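Long-range contacts in acetyl-CoA hydrolase/transferase family protein (Porphyromonas gingivalis, PDB 2NVV), which probably hydrolyses acetyl-CoA or transfers CoA between acetate and other carboxylic acids, through a glutamyl-CoA thioester intermediate, and binds zinc: residues Met170-Pro176 with Leu329-Tyr335; Glu132-Ile136 with Tyr198-Pro203. All blocks are in the same frame, centred on the assembly; numbering follows the deposited sequence.

Contact 1. Residues Met170-Pro176 with Leu329-Tyr335; sequences MHDLCEP and LLRPQEY
His-171 and Leu-330 form a single beta bridge at the outer edge of strand 328-330, the last strand of a three-stranded parallel sheet. The two backbones run in the same direction. Leu-330 N donates to Met-170 O at 2.7 Å, and Leu-330 O accepts from Asp-172 N at 2.9 Å. Leu-330 is thus gripped from both sides of His-171, whose NE2 turns to Thr-139 O.

Beyond the bridge, Asp-172 and Arg-331 point the same way, side by side. With chi1 of -166° the Asp-172 carboxylate swings away from its own N and lies beside the guanidinium. Asp-172 OD2 meets Arg-331 NH2 at 3.3 Å, a salt bridge with the two planes 68° apart. Both groups also hold the loop from Pro-190 to Gly-195. The carboxylate takes the N-H groups of Ile-194 and Gly-195, and Arg-331 NH1 reaches Pro-190 O and Asp-192 O. Arg-331 NE bonds Ser-303 OG.

Pro-332 is the N-cap of helix 333-336, and its CG lies 4.1 Å from Leu-173 CD1. Cys-174 SG stands 4.4 Å from the Tyr-335 ring centroid, an oblique sulfur-aromatic contact. Glu-334 OE1 and Glu-175 OE2 share Arg-113 NH2, which probably offsets their like charges; Glu-175 also bonds Thr-147 OG1 and pairs with Arg-150. This is a loop adding one bridge to the edge of a parallel alpha/beta sheet, at the strand-to-helix turn.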
loop_
_atom_site.group_PDB
_atom_site.type_symbol
_atom_site.label_atom_id
_atom_site.label_comp_id
_atom_site.label_asym_id
_atom_site.label_seq_id
_atom_site.Cartn_x
_atom_site.Cartn_y
_atom_site.Cartn_z
HETATM N N MSE A 170 22.945 -19.756 6.546
HETATM C CA MSE A 170 21.768 -19.184 7.172
HETATM C C MSE A 170 21.240 -17.939 6.465
HETATM O O MSE A 170 20.174 -17.422 6.816
HETATM C CB MSE A 170 22.053 -18.876 8.635
HETATM C CG MSE A 170 22.139 -20.145 9.478
HETATM SE SE MSE A 170 22.165 -19.879 11.383
HETATM C CE MSE A 170 21.349 -18.042 11.403
ATOM N N HIS A 171 21.983 -17.454 5.472
ATOM C CA HIS A 171 21.555 -16.282 4.722
ATOM C C HIS A 171 21.232 -16.719 3.301
ATOM O O HIS A 171 21.743 -17.737 2.816
ATOM C CB HIS A 171 22.655 -15.212 4.664
ATOM C CG HIS A 171 23.387 -15.003 5.951
ATOM N ND1 HIS A 171 24.482 -15.758 6.317
ATOM C CD2 HIS A 171 23.182 -14.125 6.964
ATOM C CE1 HIS A 171 24.919 -15.355 7.496
ATOM N NE2 HIS A 171 24.148 -14.366 7.911
ATOM N N ASP A 172 20.376 -15.946 2.646
ATOM C CA ASP A 172 19.992 -16.187 1.260
ATOM C C ASP A 172 20.101 -14.789 0.658
ATOM O O ASP A 172 19.184 -13.979 0.750
ATOM C CB ASP A 172 18.563 -16.733 1.187
ATOM C CG ASP A 172 18.232 -17.315 -0.175
ATOM O OD1 ASP A 172 19.172 -17.759 -0.861
ATOM O OD2 ASP A 172 17.041 -17.340 -0.555
ATOM N N LEU A 173 21.263 -14.508 0.082
ATOM C CA LEU A 173 21.552 -13.193 -0.484
ATOM C C LEU A 173 21.465 -13.093 -1.993
ATOM O O LEU A 173 21.933 -13.970 -2.710
ATOM C CB LEU A 173 22.951 -12.721 -0.057
ATOM C CG LEU A 173 23.333 -12.531 1.420
ATOM C CD1 LEU A 173 22.182 -11.932 2.207
ATOM C CD2 LEU A 173 23.716 -13.851 2.011
ATOM N N CYS A 174 20.863 -12.005 -2.463
ATOM C CA CYS A 174 20.741 -11.745 -3.886
ATOM C C CYS A 174 19.929 -10.494 -4.164
ATOM O O CYS A 174 19.404 -9.853 -3.254
ATOM C CB CYS A 174 20.127 -12.950 -4.635
ATOM S SG CYS A 174 18.485 -13.521 -4.089
ATOM N N GLU A 175 19.862 -10.154 -5.446
ATOM C CA GLU A 175 19.113 -9.012 -5.933
ATOM C C GLU A 175 18.524 -9.456 -7.248
ATOM O O GLU A 175 19.111 -10.274 -7.946
ATOM C CB GLU A 175 20.030 -7.826 -6.200
ATOM C CG GLU A 175 20.689 -7.254 -4.974
ATOM C CD GLU A 175 21.560 -6.071 -5.309
ATOM O OE1 GLU A 175 22.566 -6.271 -6.032
ATOM O OE2 GLU A 175 21.231 -4.949 -4.849
ATOM N N PRO A 176 17.351 -8.925 -7.606
ATOM C CA PRO A 176 16.730 -9.312 -8.876
ATOM C C PRO A 176 17.147 -8.347 -9.979
ATOM O O PRO A 176 17.688 -7.279 -9.708
ATOM C CB PRO A 176 15.246 -9.202 -8.567
ATOM C CG PRO A 176 15.213 -7.982 -7.705
ATOM C CD PRO A 176 16.402 -8.166 -6.770
ATOM N N LEU A 329 16.396 -18.653 8.286
ATOM C CA LEU A 329 16.921 -18.154 7.021
ATOM C C LEU A 329 16.787 -16.640 7.023
ATOM O O LEU A 329 15.691 -16.120 7.227
ATOM C CB LEU A 329 16.142 -18.739 5.844
ATOM C CG LEU A 329 16.738 -18.519 4.451
ATOM C CD1 LEU A 329 18.107 -19.189 4.344
ATOM C CD2 LEU A 329 15.790 -19.095 3.427
ATOM N N LEU A 330 17.905 -15.940 6.823
ATOM C CA LEU A 330 17.894 -14.483 6.806
ATOM C C LEU A 330 18.018 -13.957 5.376
ATOM O O LEU A 330 18.890 -14.387 4.615
ATOM C CB LEU A 330 19.025 -13.936 7.678
ATOM C CG LEU A 330 19.029 -14.398 9.138
ATOM C CD1 LEU A 330 20.122 -13.678 9.889
ATOM C CD2 LEU A 330 17.700 -14.109 9.779
ATOM N N ARG A 331 17.139 -13.019 5.028
ATOM C CA ARG A 331 17.103 -12.439 3.689
ATOM C C ARG A 331 17.216 -10.912 3.717
ATOM O O ARG A 331 17.047 -10.277 4.766
ATOM C CB ARG A 331 15.782 -12.798 3.001
ATOM C CG ARG A 331 15.344 -14.255 3.095
ATOM C CD ARG A 331 13.883 -14.364 2.679
ATOM N NE ARG A 331 13.329 -15.710 2.803
ATOM C CZ ARG A 331 13.509 -16.675 1.905
ATOM N NH1 ARG A 331 12.966 -17.873 2.095
ATOM N NH2 ARG A 331 14.229 -16.445 0.810
ATOM N N PRO A 332 17.519 -10.303 2.558
ATOM C CA PRO A 332 17.626 -8.842 2.511
ATOM C C PRO A 332 16.186 -8.381 2.660
ATOM O O PRO A 332 15.285 -9.109 2.283
ATOM C CB PRO A 332 18.170 -8.580 1.107
ATOM C CG PRO A 332 18.908 -9.854 0.770
ATOM C CD PRO A 332 17.955 -10.897 1.282
ATOM N N GLN A 333 15.963 -7.190 3.202
ATOM C CA GLN A 333 14.599 -6.692 3.398
ATOM C C GLN A 333 13.854 -6.558 2.069
ATOM O O GLN A 333 12.621 -6.476 2.026
ATOM C CB GLN A 333 14.631 -5.353 4.144
ATOM C CG GLN A 333 15.321 -4.221 3.408
ATOM C CD GLN A 333 15.731 -3.101 4.347
ATOM O OE1 GLN A 333 16.579 -3.295 5.220
ATOM N NE2 GLN A 333 15.130 -1.930 4.182
ATOM N N GLU A 334 14.602 -6.549 0.976
ATOM C CA GLU A 334 13.982 -6.459 -0.333
ATOM C C GLU A 334 13.154 -7.709 -0.555
ATOM O O GLU A 334 12.161 -7.688 -1.270
ATOM C CB GLU A 334 15.047 -6.333 -1.424
ATOM C CG GLU A 334 14.533 -6.622 -2.823
ATOM C CD GLU A 334 15.390 -5.997 -3.911
ATOM O OE1 GLU A 334 16.636 -5.994 -3.783
ATOM O OE2 GLU A 334 14.805 -5.515 -4.905
ATOM N N TYR A 335 13.572 -8.802 0.071
ATOM C CA TYR A 335 12.860 -10.072 -0.044
ATOM C C TYR A 335 12.013 -10.416 1.174
ATOM O O TYR A 335 10.885 -10.855 1.028
ATOM C CB TYR A 335 13.836 -11.201 -0.311
ATOM C CG TYR A 335 14.436 -11.143 -1.692
ATOM C CD1 TYR A 335 15.551 -10.345 -1.963
ATOM C CD2 TYR A 335 13.870 -11.873 -2.740
ATOM C CE1 TYR A 335 16.084 -10.281 -3.243
ATOM C CE2 TYR A 335 14.391 -11.811 -4.018
ATOM C CZ TYR A 335 15.496 -11.019 -4.269
ATOM O OH TYR A 335 16.002 -10.982 -5.546
#

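Contact 2. Residues Glu132-Ile136 with Tyr198-Pro203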
loop_
_atom_site.group_PDB
_atom_site.type_symbol
_atom_site.label_atom_id
_atom_site.label_comp_id
_atom_site.label_asym_id
_atom_site.label_seq_id
_atom_site.Cartn_x
_atom_site.Cartn_y
_atom_site.Cartn_z
ATOM N N GLU A 132 39.422 -13.631 0.577
ATOM C CA GLU A 132 40.396 -12.826 -0.139
ATOM C C GLU A 132 39.880 -12.482 -1.534
ATOM O O GLU A 132 40.253 -11.455 -2.103
ATOM C CB GLU A 132 41.710 -13.589 -0.247
ATOM C CG GLU A 132 42.900 -12.699 -0.444
ATOM C CD GLU A 132 43.270 -11.941 0.815
ATOM O OE1 GLU A 132 43.951 -10.899 0.692
ATOM O OE2 GLU A 132 42.898 -12.386 1.924
ATOM N N ASP A 133 39.025 -13.345 -2.081
ATOM C CA ASP A 133 38.453 -13.117 -3.400
ATOM C C ASP A 133 37.151 -12.330 -3.294
ATOM O O ASP A 133 36.305 -12.384 -4.184
ATOM C CB ASP A 133 38.218 -14.448 -4.133
ATOM C CG ASP A 133 37.224 -15.352 -3.419
ATOM O OD1 ASP A 133 36.826 -15.021 -2.280
ATOM O OD2 ASP A 133 36.843 -16.399 -3.996
ATOM N N GLY A 134 36.999 -11.609 -2.186
ATOM C CA GLY A 134 35.823 -10.778 -1.972
ATOM C C GLY A 134 34.488 -11.413 -1.616
ATOM O O GLY A 134 33.444 -10.911 -2.033
ATOM N N LYS A 135 34.497 -12.507 -0.866
ATOM C CA LYS A 135 33.236 -13.136 -0.475
ATOM C C LYS A 135 32.893 -12.704 0.945
ATOM O O LYS A 135 33.676 -12.899 1.879
ATOM C CB LYS A 135 33.325 -14.664 -0.549
ATOM C CG LYS A 135 33.376 -15.215 -1.952
ATOM C CD LYS A 135 33.298 -16.727 -1.931
ATOM C CE LYS A 135 33.417 -17.322 -3.334
ATOM N NZ LYS A 135 33.356 -18.822 -3.280
ATOM N N ILE A 136 31.715 -12.107 1.099
ATOM C CA ILE A 136 31.279 -11.620 2.397
ATOM C C ILE A 136 30.212 -12.496 3.038
ATOM O O ILE A 136 29.245 -12.883 2.386
ATOM C CB ILE A 136 30.731 -10.171 2.279
ATOM C CG1 ILE A 136 31.885 -9.190 2.059
ATOM C CG2 ILE A 136 29.945 -9.794 3.519
ATOM C CD1 ILE A 136 32.456 -9.221 0.661
ATOM N N TYR A 198 26.298 -15.943 0.592
ATOM C CA TYR A 198 27.317 -14.920 0.736
ATOM C C TYR A 198 27.159 -13.892 -0.369
ATOM O O TYR A 198 26.471 -14.133 -1.358
ATOM C CB TYR A 198 28.712 -15.557 0.652
ATOM C CG TYR A 198 29.014 -16.155 -0.701
ATOM C CD1 TYR A 198 29.360 -15.347 -1.778
ATOM C CD2 TYR A 198 28.902 -17.518 -0.920
ATOM C CE1 TYR A 198 29.582 -15.872 -3.038
ATOM C CE2 TYR A 198 29.123 -18.061 -2.187
ATOM C CZ TYR A 198 29.462 -17.228 -3.243
ATOM O OH TYR A 198 29.664 -17.745 -4.507
ATOM N N VAL A 199 27.803 -12.746 -0.196
ATOM C CA VAL A 199 27.756 -11.694 -1.191
ATOM C C VAL A 199 29.152 -11.570 -1.811
ATOM O O VAL A 199 30.150 -11.512 -1.105
ATOM C CB VAL A 199 27.288 -10.348 -0.553
ATOM C CG1 VAL A 199 27.820 -10.240 0.836
ATOM C CG2 VAL A 199 27.772 -9.157 -1.380
ATOM N N GLN A 200 29.210 -11.561 -3.138
ATOM C CA GLN A 200 30.469 -11.459 -3.872
ATOM C C GLN A 200 30.782 -10.036 -4.325
ATOM O O GLN A 200 29.972 -9.397 -4.998
ATOM C CB GLN A 200 30.411 -12.365 -5.101
ATOM C CG GLN A 200 31.650 -12.350 -5.984
ATOM C CD GLN A 200 32.803 -13.137 -5.399
ATOM O OE1 GLN A 200 33.592 -12.613 -4.620
ATOM N NE2 GLN A 200 32.901 -14.403 -5.768
ATOM N N VAL A 201 31.960 -9.543 -3.957
ATOM C CA VAL A 201 32.381 -8.199 -4.345
ATOM C C VAL A 201 33.805 -8.248 -4.869
ATOM O O VAL A 201 34.480 -9.264 -4.739
ATOM C CB VAL A 201 32.359 -7.217 -3.160
ATOM C CG1 VAL A 201 31.020 -7.269 -2.467
ATOM C CG2 VAL A 201 33.494 -7.541 -2.201
ATOM N N ASP A 202 34.255 -7.150 -5.473
ATOM C CA ASP A 202 35.618 -7.070 -5.982
ATOM C C ASP A 202 36.463 -6.739 -4.762
ATOM O O ASP A 202 36.314 -5.669 -4.168
ATOM C CB ASP A 202 35.755 -5.947 -7.017
ATOM C CG ASP A 202 37.153 -5.873 -7.630
ATOM O OD1 ASP A 202 38.138 -6.288 -6.975
ATOM O OD2 ASP A 202 37.276 -5.386 -8.767
ATOM N N PRO A 203 37.363 -7.649 -4.369
ATOM C CA PRO A 203 38.215 -7.411 -3.197
ATOM C C PRO A 203 38.958 -6.076 -3.235
ATOM O O PRO A 203 39.357 -5.547 -2.201
ATOM C CB PRO A 203 39.147 -8.625 -3.195
ATOM C CG PRO A 203 39.198 -9.025 -4.632
ATOM C CD PRO A 203 37.769 -8.874 -5.075
#
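Lys-135 and Ile-136 pair with Gln-200 and Val-199 in an antiparallel sheet. Three backbone bonds hold the two segments together. Ile-136 and Val-199 are the hydrogen-bonded pair. Ile-136 N gives its hydrogen to Val-199 O at 2.8 Å, and Val-199 N returns one to Ile-136 O at 3.0 Å. One step along, Val-201 N donates to Gly-134 O at 2.8 Å. Lys-135 and Gln-200 between them are a non-hydrogen-bonded pair. The backbone N and O of Lys-135 therefore turn away from 198-203.

Two of the acceptors have weaker company. Lys-135 CA approaches Val-199 O, and Gln-200 CA approaches Gly-134 O, each as a CA-H...O contact. A third such contact runs from Gly-134 CA to Val-201 O at 3.4 Å. Gly-134 has a positive phi (75°), and its CA lies directly against that carbonyl. Pro-203 packs close by against the turn at Glu-132 and Asp-133. Glu-132 OE1 is bonded outside the contact, to Leu-3 N.

On the face with Lys-135 and Gln-200, the extended lysine chain runs over one face of the Tyr-198 ring. Lys-135 CD lies 4.1 Å from the ring centroid and 14° off the normal, a CH-pi contact. The Tyr-198 ring is placed there by chi1 of 65°, which sets CG between the backbone N and C.

The other face carries Ile-136 and Val-199, whose side chains touch. Ile-136 CD1 also meets Val-201 CG2 at 3.5 Å, the side chains crossing near a right angle. Ile-136 packs on Ile-125 and Val-127 of strand 122-127. Val-199 rests on Leu-145 and Val-201 on Cys-149, both of helix 145-151. Strand 135-137 is the middle of a three-stranded sheet, between 129-130 and 199-200, packed against that helix and strand.

The centres of contacts 1 and 2 are 16 Å apart, and the two touch where Leu-173 CD2 lies 3.6 Å from Tyr-198 N. Their segments alternate along the chain: 170-176 falls between the two halves of contact 2. Helix 145-151 serves both, meeting Pro-332 and Glu-175 through Pro-146 and the valines of 198-203 through Leu-145 and Cys-149. Contact 1 is the one nearer the predicted catalytic region. The Leu-330 side chain is about 10 Å from that of Glu-284, the predicted thioester-forming residue, and the Glu-334 side chain is about 12 Å from Gly-378, a predicted CoA-binding residue. Contact 2 lies away from the annotated sites.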